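Local coordinates for protein CRISPR-associated endonuclease Cas9 (Campylobacter jejuni subsp. jejuni serotype O:2, PDB 5X2H) that acts as an RNA-guided nuclease of bacterial adaptive immunity, its natural form cutting the guide-complementary DNA strand with an HNH domain and the other strand with a RuvC-like domain, at residues A125-I128 and L129-K133; R199-A202 and Q203-K207; T275-I278 and N279-N283; R466-L469 and N470-K474. All coordinates share one frame; numbering follows the deposited sequence.

Interaction 1 (A125-I128 and L129-K133); sequences ARVI and LHIAK. With nucleotides of chain B.
One turn of helix separates Arg126 from His130, and the backbone N of His130 donates to Arg126 O at 2.9 Å. The imidazole beyond it can be followed atom by atom into the guide RNA. CB rests on the same Arg126 O at 3.3 Å, with the phosphate of A45 of chain B beyond it. CG is turned anti to the backbone N (chi1 -174°), which swings the ring off the helix and toward the nucleotides. CD2 then passes OP1 of A45 of chain B at 3.6 Å. At the tip NE2 donates to OP1 of A44 of chain B at 2.8 Å in a nearly straight bond (168°), the oxygen lying in the ring plane. Behind it, ND1 has a weak hydrogen bond with Arg111, and Tyr108 meets the ring edge-to-face. All this rides on regular i to i+4 alpha-helical pairing in helix 121-133, the bond from Ile131 N to Val127 O measuring 3.1 Å. Beside that bond CG1 of Val127 approaches CD1 of Ile131 at 4.3 Å. Other side chains of the helix face protein: Ile128 packs on Phe228 and Val232, while Leu129 meets the long arginine-rich helix 51-82, probably the bridge helix of Cas9. Near the C-terminal end, the extended chain of Lys133 carries NZ to OP2 of A46 of chain B, a hydrogen bond of 2.8 Å.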
# COMPACT_ATOMS: atom_id res chain seq x y z
N ALA A 125 -8.51 15.58 -37.66
CA ALA A 125 -8.39 15.98 -36.26
C ALA A 125 -9.01 14.95 -35.34
O ALA A 125 -8.42 14.57 -34.32
CB ALA A 125 -9.03 17.35 -36.05
N ARG A 126 -10.22 14.49 -35.67
CA ARG A 126 -10.89 13.51 -34.82
C ARG A 126 -10.23 12.14 -34.91
O ARG A 126 -10.26 11.37 -33.94
CB ARG A 126 -12.37 13.43 -35.19
CG ARG A 126 -13.17 14.65 -34.75
CD ARG A 126 -14.62 14.61 -35.20
NE ARG A 126 -15.19 13.28 -35.08
CZ ARG A 126 -15.77 12.62 -36.08
NH1 ARG A 126 -15.87 13.18 -37.28
NH2 ARG A 126 -16.25 11.41 -35.88
N VAL A 127 -9.62 11.82 -36.05
CA VAL A 127 -8.90 10.55 -36.18
C VAL A 127 -7.71 10.52 -35.23
O VAL A 127 -7.51 9.55 -34.49
CB VAL A 127 -8.46 10.33 -37.64
CG1 VAL A 127 -7.39 9.24 -37.71
CG2 VAL A 127 -9.65 9.96 -38.50
N ILE A 128 -6.90 11.59 -35.23
CA ILE A 128 -5.74 11.65 -34.36
C ILE A 128 -6.15 11.52 -32.90
O ILE A 128 -5.55 10.77 -32.13
CB ILE A 128 -4.95 12.95 -34.61
CG1 ILE A 128 -4.34 12.95 -36.01
CG2 ILE A 128 -3.88 13.14 -33.55
CD1 ILE A 128 -3.69 14.25 -36.39
N LEU A 129 -7.20 12.25 -32.50
CA LEU A 129 -7.62 12.23 -31.11
C LEU A 129 -8.21 10.89 -30.71
O LEU A 129 -8.07 10.46 -29.56
CB LEU A 129 -8.61 13.36 -30.85
CG LEU A 129 -8.02 14.76 -31.04
CD1 LEU A 129 -9.09 15.84 -31.01
CD2 LEU A 129 -6.95 15.03 -29.99
N HIS A 130 -8.87 10.20 -31.65
CA HIS A 130 -9.48 8.91 -31.32
C HIS A 130 -8.42 7.84 -31.09
O HIS A 130 -8.52 7.05 -30.14
CB HIS A 130 -10.44 8.48 -32.43
CG HIS A 130 -11.21 7.24 -32.10
ND1 HIS A 130 -11.06 6.07 -32.82
CD2 HIS A 130 -12.12 6.98 -31.14
CE1 HIS A 130 -11.86 5.14 -32.31
NE2 HIS A 130 -12.51 5.67 -31.29
N ILE A 131 -7.40 7.79 -31.95
CA ILE A 131 -6.32 6.82 -31.77
C ILE A 131 -5.54 7.12 -30.50
O ILE A 131 -5.13 6.20 -29.77
CB ILE A 131 -5.40 6.82 -33.01
CG1 ILE A 131 -6.14 6.26 -34.23
CG2 ILE A 131 -4.12 6.03 -32.74
CD1 ILE A 131 -5.29 6.24 -35.49
N ALA A 132 -5.35 8.40 -30.18
CA ALA A 132 -4.51 8.77 -29.05
C ALA A 132 -5.19 8.54 -27.71
O ALA A 132 -4.50 8.28 -26.72
CB ALA A 132 -4.09 10.23 -29.18
N LYS A 133 -6.52 8.63 -27.65
CA LYS A 133 -7.21 8.47 -26.37
C LYS A 133 -7.07 7.05 -25.84
O LYS A 133 -6.87 6.84 -24.64
CB LYS A 133 -8.68 8.85 -26.50
CG LYS A 133 -9.45 8.68 -25.21
CD LYS A 133 -10.77 9.43 -25.21
CE LYS A 133 -11.39 9.41 -23.82
NZ LYS A 133 -12.78 9.95 -23.81
P A B 44 -15.96 4.64 -29.70
OP1 A B 44 -14.56 4.27 -30.02
OP2 A B 44 -16.54 4.23 -28.40
O5' A B 44 -16.09 6.22 -29.81
C5' A B 44 -15.78 6.90 -31.01
C4' A B 44 -16.26 8.33 -30.98
O4' A B 44 -17.71 8.36 -30.82
C3' A B 44 -15.74 9.18 -29.83
O3' A B 44 -14.45 9.69 -30.10
C2' A B 44 -16.81 10.26 -29.69
O2' A B 44 -16.61 11.28 -30.65
C1' A B 44 -18.08 9.49 -30.06
N9 A B 44 -18.84 9.03 -28.87
C8 A B 44 -18.87 7.77 -28.33
N7 A B 44 -19.65 7.67 -27.28
C5 A B 44 -20.17 8.95 -27.12
C6 A B 44 -21.07 9.50 -26.19
N6 A B 44 -21.63 8.81 -25.19
N1 A B 44 -21.38 10.81 -26.31
C2 A B 44 -20.83 11.50 -27.31
N3 A B 44 -19.97 11.10 -28.25
C4 A B 44 -19.68 9.79 -28.10
P A B 45 -13.37 9.83 -28.92
OP1 A B 45 -12.09 10.21 -29.57
OP2 A B 45 -13.43 8.62 -28.06
O5' A B 45 -13.88 11.08 -28.08
C5' A B 45 -13.88 12.37 -28.66
C4' A B 45 -14.70 13.35 -27.85
O4' A B 45 -16.10 12.95 -27.84
C3' A B 45 -14.34 13.48 -26.38
O3' A B 45 -13.20 14.29 -26.16
C2' A B 45 -15.63 14.05 -25.79
O2' A B 45 -15.74 15.44 -26.07
C1' A B 45 -16.69 13.31 -26.61
N9 A B 45 -17.14 12.09 -25.92
C8 A B 45 -16.65 10.81 -26.05
N7 A B 45 -17.26 9.94 -25.29
C5 A B 45 -18.21 10.69 -24.61
C6 A B 45 -19.18 10.35 -23.66
N6 A B 45 -19.35 9.10 -23.20
N1 A B 45 -19.97 11.34 -23.18
C2 A B 45 -19.79 12.58 -23.65
N3 A B 45 -18.91 13.03 -24.54
C4 A B 45 -18.14 12.02 -24.99
P A B 46 -12.28 14.05 -24.86
OP1 A B 46 -11.07 14.90 -25.02
OP2 A B 46 -12.13 12.60 -24.61
O5' A B 46 -13.13 14.67 -23.67
C5' A B 46 -13.47 16.05 -23.66
C4' A B 46 -14.45 16.36 -22.55
O4' A B 46 -15.73 15.72 -22.83
C3' A B 46 -14.08 15.84 -21.18
O3' A B 46 -13.14 16.65 -20.51
C2' A B 46 -15.43 15.76 -20.48
O2' A B 46 -15.84 17.06 -20.06
C1' A B 46 -16.33 15.31 -21.62
N9 A B 46 -16.47 13.84 -21.64
C8 A B 46 -15.81 12.92 -22.42
N7 A B 46 -16.16 11.68 -22.19
C5 A B 46 -17.11 11.78 -21.18
C6 A B 46 -17.88 10.83 -20.49
N6 A B 46 -17.80 9.51 -20.70
N1 A B 46 -18.73 11.27 -19.54
C2 A B 46 -18.81 12.59 -19.31
N3 A B 46 -18.15 13.59 -19.90
C4 A B 46 -17.30 13.11 -20.83

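Interaction 2 (R199-A202 and Q203-K207); sequences RCIA and QSFLK
In Phe205 the ring carbon CG stands anti to the carbonyl carbon (chi1 -71°), which brings the CD2 side of the ring back against Ala202, while Ile201 holds CG2 anti to its backbone N, which directs this methyl at Phe205. The two side chains cross at about a right angle, CG2 of Ile201 meeting CB of Phe205 at 4.0 Å. CB of Ala202 fits against CD2 of the ring at 3.9 Å. Between these apolar touches runs one polar link, from Phe205 N to Ala202 O at 3.1 Å. It is bent (142° at the hydrogen), and the donor stands well above the carbonyl plane, a three-residue step that joins the extended chain to the opening turn of helix 203-219. Helices 150-162 and 168-175 pack on the cluster: Leu162 and Val168 meet Phe205, and Val168 and Tyr171 meet Ile201. Gln203 turns the other way, its NE2 bonded to the backbone oxygen of Gly136. The chemistry across the junction is therefore mainly apolar, with one bent backbone bond, and further polar hold comes from Gln203, through Gly136 and through backbone bonding with Tyr137.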
# COMPACT_ATOMS: atom_id res chain seq x y z
N ARG A 199 -10.93 -7.40 -27.44
CA ARG A 199 -10.56 -6.45 -28.48
C ARG A 199 -9.20 -5.80 -28.24
O ARG A 199 -8.82 -4.91 -29.00
CB ARG A 199 -11.63 -5.37 -28.61
CG ARG A 199 -13.04 -5.91 -28.82
CD ARG A 199 -13.29 -6.30 -30.27
NE ARG A 199 -14.70 -6.59 -30.51
CZ ARG A 199 -15.23 -7.81 -30.50
NH1 ARG A 199 -16.53 -7.97 -30.72
NH2 ARG A 199 -14.46 -8.87 -30.27
N CYS A 200 -8.46 -6.23 -27.22
CA CYS A 200 -7.17 -5.61 -26.92
C CYS A 200 -6.18 -5.81 -28.06
O CYS A 200 -5.99 -6.93 -28.54
CB CYS A 200 -6.61 -6.18 -25.62
SG CYS A 200 -7.42 -5.58 -24.13
N ILE A 201 -5.56 -4.71 -28.49
CA ILE A 201 -4.60 -4.71 -29.59
C ILE A 201 -3.34 -3.99 -29.13
O ILE A 201 -3.41 -2.94 -28.49
CB ILE A 201 -5.19 -4.04 -30.85
CG1 ILE A 201 -6.42 -4.82 -31.34
CG2 ILE A 201 -4.14 -3.95 -31.95
CD1 ILE A 201 -7.05 -4.23 -32.57
N ALA A 202 -2.18 -4.57 -29.47
CA ALA A 202 -0.91 -4.01 -29.04
C ALA A 202 -0.73 -2.59 -29.56
O ALA A 202 -1.08 -2.27 -30.70
CB ALA A 202 0.25 -4.89 -29.52
N GLN A 203 -0.16 -1.73 -28.71
CA GLN A 203 -0.04 -0.31 -29.02
C GLN A 203 0.79 -0.07 -30.28
O GLN A 203 0.52 0.89 -31.02
CB GLN A 203 0.57 0.42 -27.82
CG GLN A 203 0.98 1.86 -28.08
CD GLN A 203 1.37 2.58 -26.81
OE1 GLN A 203 2.37 3.30 -26.78
NE2 GLN A 203 0.59 2.40 -25.76
N SER A 204 1.78 -0.93 -30.56
CA SER A 204 2.63 -0.72 -31.73
C SER A 204 1.84 -0.76 -33.03
O SER A 204 2.21 -0.09 -34.00
CB SER A 204 3.75 -1.76 -31.76
OG SER A 204 3.23 -3.06 -31.96
N PHE A 205 0.75 -1.53 -33.07
CA PHE A 205 -0.07 -1.57 -34.28
C PHE A 205 -0.84 -0.27 -34.49
O PHE A 205 -1.03 0.16 -35.63
CB PHE A 205 -1.03 -2.76 -34.24
CG PHE A 205 -0.35 -4.09 -34.39
CD1 PHE A 205 0.31 -4.41 -35.57
CD2 PHE A 205 -0.38 -5.02 -33.37
CE1 PHE A 205 0.93 -5.64 -35.72
CE2 PHE A 205 0.24 -6.25 -33.51
CZ PHE A 205 0.90 -6.56 -34.69
N LEU A 206 -1.27 0.37 -33.40
CA LEU A 206 -1.95 1.65 -33.53
C LEU A 206 -0.98 2.77 -33.89
O LEU A 206 -1.37 3.74 -34.56
CB LEU A 206 -2.71 1.97 -32.25
CG LEU A 206 -3.95 1.10 -32.02
CD1 LEU A 206 -4.10 0.74 -30.56
CD2 LEU A 206 -5.21 1.81 -32.51
N LYS A 207 0.28 2.65 -33.46
CA LYS A 207 1.29 3.59 -33.95
C LYS A 207 1.56 3.37 -35.43
O LYS A 207 1.80 4.34 -36.16
CB LYS A 207 2.58 3.44 -33.13
CG LYS A 207 3.59 4.54 -33.38
CD LYS A 207 4.78 4.43 -32.43
CE LYS A 207 5.71 5.63 -32.57
NZ LYS A 207 6.80 5.59 -31.56

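Interaction 3 (T275-I278 and N279-N283); sequences TRII and NLLNN. With nucleotides of chain C; nucleotides of chain B.
The amide of Asn279 is sandwiched between two oxygens. Thr275 O lies 3.0 Å from its CG over one face, and O4' of DT26 of chain C lies 3.0 Å from the same CG over the other. Neither oxygen is in line with the amide N-H bonds, so the group meets the deoxyribose by its flat side. CG2 of Thr275 runs alongside, 3.7 Å from Asn279 ND2, and also faces the sugar of A5 of chain B. Together these side chains lie against sugars on the minor-groove side of the guide-target heteroduplex. One turn on, Asn283 ND2 donates to OP1 of DT26 of chain C at 2.9 Å.

Behind this first shell, Asn282 folds back on its own helix: with CG beside the backbone N (chi1 -73°), ND2 reaches Ile278 O in an unusually short bond of 2.6 Å. The oxygen lies in the amide plane of Asn282, but ND2 stands above the carbonyl plane. Since Asn282 N also donates to Ile278 O at 3.0 Å, from the opposite face, one oxygen accepts from both nitrogens of one residue. Farther from the nucleic acid, CG2 of Ile277 lies beside CD1 of Leu281 at 4.1 Å, and both residues pack on Leu300 of helix 294-307. Ile278 is lodged against Met414, Thr275 OG1 is bonded to Phe271 O, and Arg276 NH2 to Gly332 O. The contacts to DNA are mainly with sugar and phosphate, by neutral amides, a chemistry consistent with binding that depends little on base sequence.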
# COMPACT_ATOMS: atom_id res chain seq x y z
N THR A 275 33.39 -15.00 -3.39
CA THR A 275 32.66 -15.64 -2.30
C THR A 275 32.38 -17.10 -2.61
O THR A 275 32.66 -17.98 -1.79
CB THR A 275 31.36 -14.88 -2.02
OG1 THR A 275 31.66 -13.56 -1.56
CG2 THR A 275 30.54 -15.61 -0.96
N ARG A 276 31.84 -17.38 -3.80
CA ARG A 276 31.55 -18.77 -4.17
C ARG A 276 32.83 -19.59 -4.27
O ARG A 276 32.88 -20.73 -3.78
CB ARG A 276 30.78 -18.82 -5.49
CG ARG A 276 29.88 -17.63 -5.75
CD ARG A 276 28.41 -17.95 -5.52
NE ARG A 276 27.96 -19.07 -6.34
CZ ARG A 276 27.42 -20.17 -5.85
NH1 ARG A 276 27.24 -20.30 -4.54
NH2 ARG A 276 27.03 -21.15 -6.66
N ILE A 277 33.87 -19.04 -4.88
CA ILE A 277 35.10 -19.80 -5.12
C ILE A 277 35.80 -20.10 -3.80
O ILE A 277 36.11 -21.26 -3.51
CB ILE A 277 36.02 -19.04 -6.09
CG1 ILE A 277 35.40 -19.00 -7.49
CG2 ILE A 277 37.39 -19.69 -6.14
CD1 ILE A 277 36.17 -18.15 -8.48
N ILE A 278 36.05 -19.07 -3.00
CA ILE A 278 36.75 -19.27 -1.72
C ILE A 278 35.96 -20.22 -0.83
O ILE A 278 36.52 -21.11 -0.19
CB ILE A 278 37.00 -17.92 -1.03
CG1 ILE A 278 37.94 -17.06 -1.87
CG2 ILE A 278 37.57 -18.12 0.36
CD1 ILE A 278 38.01 -15.62 -1.42
N ASN A 279 34.63 -20.04 -0.77
CA ASN A 279 33.81 -20.90 0.08
C ASN A 279 33.78 -22.33 -0.44
O ASN A 279 33.66 -23.27 0.36
CB ASN A 279 32.40 -20.34 0.19
CG ASN A 279 32.34 -19.06 1.00
OD1 ASN A 279 33.36 -18.56 1.47
ND2 ASN A 279 31.14 -18.52 1.18
N LEU A 280 33.89 -22.53 -1.76
CA LEU A 280 33.93 -23.89 -2.29
C LEU A 280 35.26 -24.56 -1.97
O LEU A 280 35.28 -25.74 -1.60
CB LEU A 280 33.68 -23.88 -3.80
CG LEU A 280 33.67 -25.26 -4.45
CD1 LEU A 280 32.55 -26.12 -3.88
CD2 LEU A 280 33.55 -25.15 -5.96
N LEU A 281 36.37 -23.83 -2.11
CA LEU A 281 37.67 -24.39 -1.77
C LEU A 281 37.73 -24.75 -0.29
O LEU A 281 38.25 -25.81 0.08
CB LEU A 281 38.78 -23.41 -2.13
CG LEU A 281 38.84 -22.92 -3.58
CD1 LEU A 281 39.95 -21.90 -3.76
CD2 LEU A 281 39.02 -24.10 -4.53
N ASN A 282 37.20 -23.88 0.57
CA ASN A 282 37.14 -24.20 2.00
C ASN A 282 36.12 -25.29 2.28
O ASN A 282 36.29 -26.06 3.24
CB ASN A 282 36.81 -22.94 2.80
CG ASN A 282 37.98 -21.98 2.88
OD1 ASN A 282 38.76 -22.01 3.83
ND2 ASN A 282 38.11 -21.12 1.88
N ASN A 283 35.07 -25.39 1.47
CA ASN A 283 34.11 -26.48 1.63
C ASN A 283 34.76 -27.82 1.36
O ASN A 283 34.47 -28.81 2.04
CB ASN A 283 32.91 -26.26 0.71
CG ASN A 283 31.98 -27.46 0.67
OD1 ASN A 283 31.70 -28.01 -0.40
ND2 ASN A 283 31.51 -27.89 1.83
P DT C 26 30.86 -25.04 3.99
OP1 DT C 26 31.83 -26.15 4.09
OP2 DT C 26 29.63 -25.05 4.81
O5' DT C 26 31.60 -23.65 4.27
C5' DT C 26 32.57 -23.18 3.35
C4' DT C 26 33.00 -21.77 3.70
O4' DT C 26 31.92 -20.85 3.39
C3' DT C 26 33.29 -21.54 5.17
O3' DT C 26 34.64 -21.89 5.44
C2' DT C 26 33.05 -20.05 5.32
C1' DT C 26 31.90 -19.79 4.34
N1 DT C 26 30.56 -19.75 4.98
C2 DT C 26 30.11 -18.57 5.54
O2 DT C 26 30.77 -17.55 5.55
N3 DT C 26 28.86 -18.64 6.09
C4 DT C 26 28.02 -19.74 6.14
O4 DT C 26 26.92 -19.70 6.66
C5 DT C 26 28.55 -20.94 5.53
C7 DT C 26 27.74 -22.20 5.52
C6 DT C 26 29.77 -20.89 4.99
P A B 5 25.23 -10.34 0.71
OP1 A B 5 25.08 -9.16 -0.17
OP2 A B 5 24.13 -10.70 1.64
O5' A B 5 25.52 -11.61 -0.20
C5' A B 5 26.73 -11.70 -0.93
C4' A B 5 26.96 -13.10 -1.45
O4' A B 5 27.11 -14.04 -0.35
C3' A B 5 25.85 -13.70 -2.29
O3' A B 5 25.82 -13.20 -3.61
C2' A B 5 26.15 -15.19 -2.20
O2' A B 5 27.23 -15.55 -3.04
C1' A B 5 26.61 -15.30 -0.74
N9 A B 5 25.50 -15.69 0.15
C8 A B 5 24.82 -14.92 1.05
N7 A B 5 23.87 -15.58 1.68
C5 A B 5 23.94 -16.86 1.16
C6 A B 5 23.21 -18.03 1.41
N6 A B 5 22.21 -18.11 2.30
N1 A B 5 23.53 -19.14 0.70
C2 A B 5 24.53 -19.07 -0.19
N3 A B 5 25.29 -18.02 -0.51
C4 A B 5 24.94 -16.94 0.21
P DT C 25 25.80 -27.27 2.47
OP1 DT C 25 26.53 -28.54 2.63
OP2 DT C 25 24.86 -26.82 3.53
O5' DT C 25 26.84 -26.09 2.21
C5' DT C 25 27.82 -26.24 1.19
C4' DT C 25 28.55 -24.94 0.93
O4' DT C 25 27.62 -23.94 0.45
C3' DT C 25 29.18 -24.30 2.14
O3' DT C 25 30.40 -24.92 2.45
C2' DT C 25 29.38 -22.88 1.63
C1' DT C 25 28.07 -22.65 0.88
N1 DT C 25 27.01 -22.04 1.73
C2 DT C 25 26.97 -20.67 1.87
O2 DT C 25 27.76 -19.93 1.32
N3 DT C 25 25.97 -20.20 2.67
C4 DT C 25 25.02 -20.95 3.34
O4 DT C 25 24.16 -20.44 4.05
C5 DT C 25 25.12 -22.38 3.16
C7 DT C 25 24.14 -23.30 3.84
C6 DT C 25 26.09 -22.85 2.37

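Interaction 4 (R466-L469 and N470-K474); sequences RKVL and NALLK. With nucleotides of chain B.
Helix 456-476, which carries Arg466 and Asn470 on successive turns, packs against the five-stranded mixed sheet of the RNase H-like fold that forms the RuvC domain. Its apolar side lies on that sheet: Leu469 touches Leu11 and Phe13, and Val468 reaches Phe13 and Trp22, its side chain about 10 Å from that of Asp14, a predicted active-site and magnesium-binding residue. One turn on, CG of Leu469 meets CD1 of Leu473 at 4.1 Å; Leu473 also packs on Leu506.

The helix turns a basic side to the guide RNA. Arg466 is extended from CG to NE, with CG anti to the backbone N (chi1 166°), and its guanidinium meets the phosphate of U74 of chain B edge-on. NH2 donates to OP1 of that nucleotide at 2.8 Å and NH1 to OP2 at 3.0 Å, a bidentate pair that fixes the rotation of the group. NH1 has a further weak bond to OP1 of G73 of chain B, so two consecutive phosphates share one arginine. NE is taken by the backbone oxygen of Leu441, whose N in turn donates to Asn470 OD1; the same loop residue therefore steadies both side chains. Lys467 adds weak bonds from NZ to the phosphate of A78 of chain B.

Within the helix, Asn470 N donates to Arg466 O at 2.8 Å. The Asn470 amide stands almost perpendicular to the guanidinium (87° between planes), with ND2 over one guanidinium face and 3.4 Å from CG of Arg466.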
# COMPACT_ATOMS: atom_id res chain seq x y z
N ARG A 466 4.81 -0.84 21.20
CA ARG A 466 5.61 0.18 21.86
C ARG A 466 4.76 1.02 22.81
O ARG A 466 5.18 1.31 23.93
CB ARG A 466 6.29 1.07 20.82
CG ARG A 466 6.85 2.36 21.40
CD ARG A 466 7.60 3.17 20.37
NE ARG A 466 8.15 4.39 20.95
CZ ARG A 466 7.52 5.56 20.95
NH1 ARG A 466 6.33 5.67 20.38
NH2 ARG A 466 8.09 6.62 21.50
N LYS A 467 3.56 1.41 22.37
CA LYS A 467 2.70 2.25 23.21
C LYS A 467 2.33 1.53 24.50
O LYS A 467 2.38 2.13 25.58
CB LYS A 467 1.46 2.66 22.43
CG LYS A 467 0.44 3.45 23.24
CD LYS A 467 -0.76 3.85 22.40
CE LYS A 467 -0.35 4.76 21.26
NZ LYS A 467 -1.53 5.34 20.57
N VAL A 468 1.95 0.26 24.40
CA VAL A 468 1.57 -0.49 25.59
C VAL A 468 2.77 -0.72 26.50
O VAL A 468 2.68 -0.58 27.72
CB VAL A 468 0.90 -1.82 25.19
CG1 VAL A 468 0.66 -2.69 26.42
CG2 VAL A 468 -0.41 -1.56 24.48
N LEU A 469 3.92 -1.07 25.91
CA LEU A 469 5.12 -1.30 26.71
C LEU A 469 5.56 -0.04 27.44
O LEU A 469 5.84 -0.06 28.64
CB LEU A 469 6.25 -1.83 25.83
CG LEU A 469 7.65 -1.86 26.45
CD1 LEU A 469 7.71 -2.80 27.65
CD2 LEU A 469 8.70 -2.23 25.42
N ASN A 470 5.62 1.09 26.72
CA ASN A 470 6.06 2.33 27.35
C ASN A 470 5.07 2.81 28.41
O ASN A 470 5.49 3.41 29.41
CB ASN A 470 6.27 3.41 26.28
CG ASN A 470 7.54 3.18 25.48
OD1 ASN A 470 8.41 2.41 25.88
ND2 ASN A 470 7.65 3.85 24.33
N ALA A 471 3.78 2.55 28.22
CA ALA A 471 2.81 2.88 29.26
C ALA A 471 3.05 2.05 30.52
O ALA A 471 2.93 2.56 31.64
CB ALA A 471 1.38 2.66 28.75
N LEU A 472 3.38 0.77 30.36
CA LEU A 472 3.71 -0.07 31.51
C LEU A 472 4.99 0.41 32.18
O LEU A 472 5.08 0.42 33.41
CB LEU A 472 3.84 -1.53 31.08
CG LEU A 472 2.54 -2.23 30.69
CD1 LEU A 472 2.82 -3.56 29.99
CD2 LEU A 472 1.67 -2.44 31.92
N LEU A 473 5.99 0.80 31.38
CA LEU A 473 7.24 1.29 31.95
C LEU A 473 7.01 2.56 32.76
O LEU A 473 7.61 2.75 33.82
CB LEU A 473 8.26 1.54 30.84
CG LEU A 473 8.76 0.30 30.09
CD1 LEU A 473 9.65 0.70 28.92
CD2 LEU A 473 9.49 -0.64 31.03
N LYS A 474 6.12 3.44 32.28
CA LYS A 474 5.82 4.66 33.02
C LYS A 474 5.07 4.35 34.31
O LYS A 474 5.23 5.06 35.31
CB LYS A 474 5.01 5.63 32.16
CG LYS A 474 5.02 7.06 32.67
CD LYS A 474 3.62 7.65 32.75
CE LYS A 474 3.06 7.96 31.38
NZ LYS A 474 3.78 9.07 30.70
P U B 74 6.01 9.39 20.74
OP1 U B 74 7.07 9.23 21.77
OP2 U B 74 5.00 8.32 20.58
O5' U B 74 5.24 10.76 21.01
C5' U B 74 5.95 11.98 21.15
C4' U B 74 5.03 13.17 21.03
O4' U B 74 4.35 13.15 19.75
C3' U B 74 3.90 13.25 22.05
O3' U B 74 4.33 13.81 23.29
C2' U B 74 2.86 14.11 21.35
O2' U B 74 3.16 15.49 21.49
C1' U B 74 3.06 13.72 19.88
N1 U B 74 2.05 12.75 19.39
C2 U B 74 0.84 13.27 18.97
O2 U B 74 0.58 14.46 18.99
N3 U B 74 -0.07 12.34 18.52
C4 U B 74 0.11 10.97 18.45
O4 U B 74 -0.80 10.26 18.03
C5 U B 74 1.39 10.52 18.91
C6 U B 74 2.29 11.40 19.35
P G B 73 4.46 5.69 16.55
OP1 G B 73 5.14 4.84 17.56
OP2 G B 73 2.98 5.75 16.49
O5' G B 73 4.97 7.19 16.73
C5' G B 73 6.35 7.49 16.90
C4' G B 73 6.59 8.97 16.96
O4' G B 73 5.99 9.61 15.79
C3' G B 73 5.96 9.71 18.13
O3' G B 73 6.73 9.61 19.32
C2' G B 73 5.85 11.14 17.61
O2' G B 73 7.10 11.80 17.68
C1' G B 73 5.52 10.89 16.13
N9 G B 73 4.07 10.95 15.87
C8 G B 73 3.22 9.90 15.63
N7 G B 73 1.99 10.28 15.43
C5 G B 73 2.03 11.66 15.56
C6 G B 73 0.99 12.62 15.45
O6 G B 73 -0.21 12.44 15.21
N1 G B 73 1.46 13.92 15.64
C2 G B 73 2.77 14.24 15.91
N2 G B 73 3.04 15.55 16.07
N3 G B 73 3.74 13.35 16.01
C4 G B 73 3.30 12.09 15.83
P A B 78 -4.43 7.13 21.80
OP1 A B 78 -4.69 5.68 21.65
OP2 A B 78 -3.10 7.60 22.28
O5' A B 78 -4.72 7.83 20.40
C5' A B 78 -6.00 7.72 19.78
C4' A B 78 -6.21 8.82 18.78
O4' A B 78 -5.91 10.10 19.41
C3' A B 78 -5.33 8.75 17.53
O3' A B 78 -6.05 9.33 16.44
C2' A B 78 -4.18 9.67 17.90
O2' A B 78 -3.45 10.17 16.81
C1' A B 78 -4.92 10.77 18.65
N9 A B 78 -4.07 11.55 19.55
C8 A B 78 -3.00 11.12 20.29
N7 A B 78 -2.43 12.08 20.97
C5 A B 78 -3.16 13.21 20.66
C6 A B 78 -3.06 14.55 21.06
N6 A B 78 -2.13 15.00 21.91
N1 A B 78 -3.95 15.43 20.56
C2 A B 78 -4.89 14.99 19.71
N3 A B 78 -5.09 13.75 19.25
C4 A B 78 -4.18 12.90 19.77

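Interactions 1, 3 and 4 each lie within one continuous helix and share its i to i+4 backbone pairing, whereas interaction 2 lies where a loop passes into a helix and has one backbone bond across its junction. The contacts of 125-133 and 199-207 are neighbours: Ile131 CG2 packs on Leu206 O at 4.0 Å. Interactions 3 and 4 stand apart, about 37 Å from each other at their nearest atoms. Chemistry follows location. Interactions 1 and 4 are buried and meet RNA phosphates with histidine, lysine and arginine; interaction 3, partly buried, offers asparagines to the target DNA strand; interaction 2 is buried and mostly apolar.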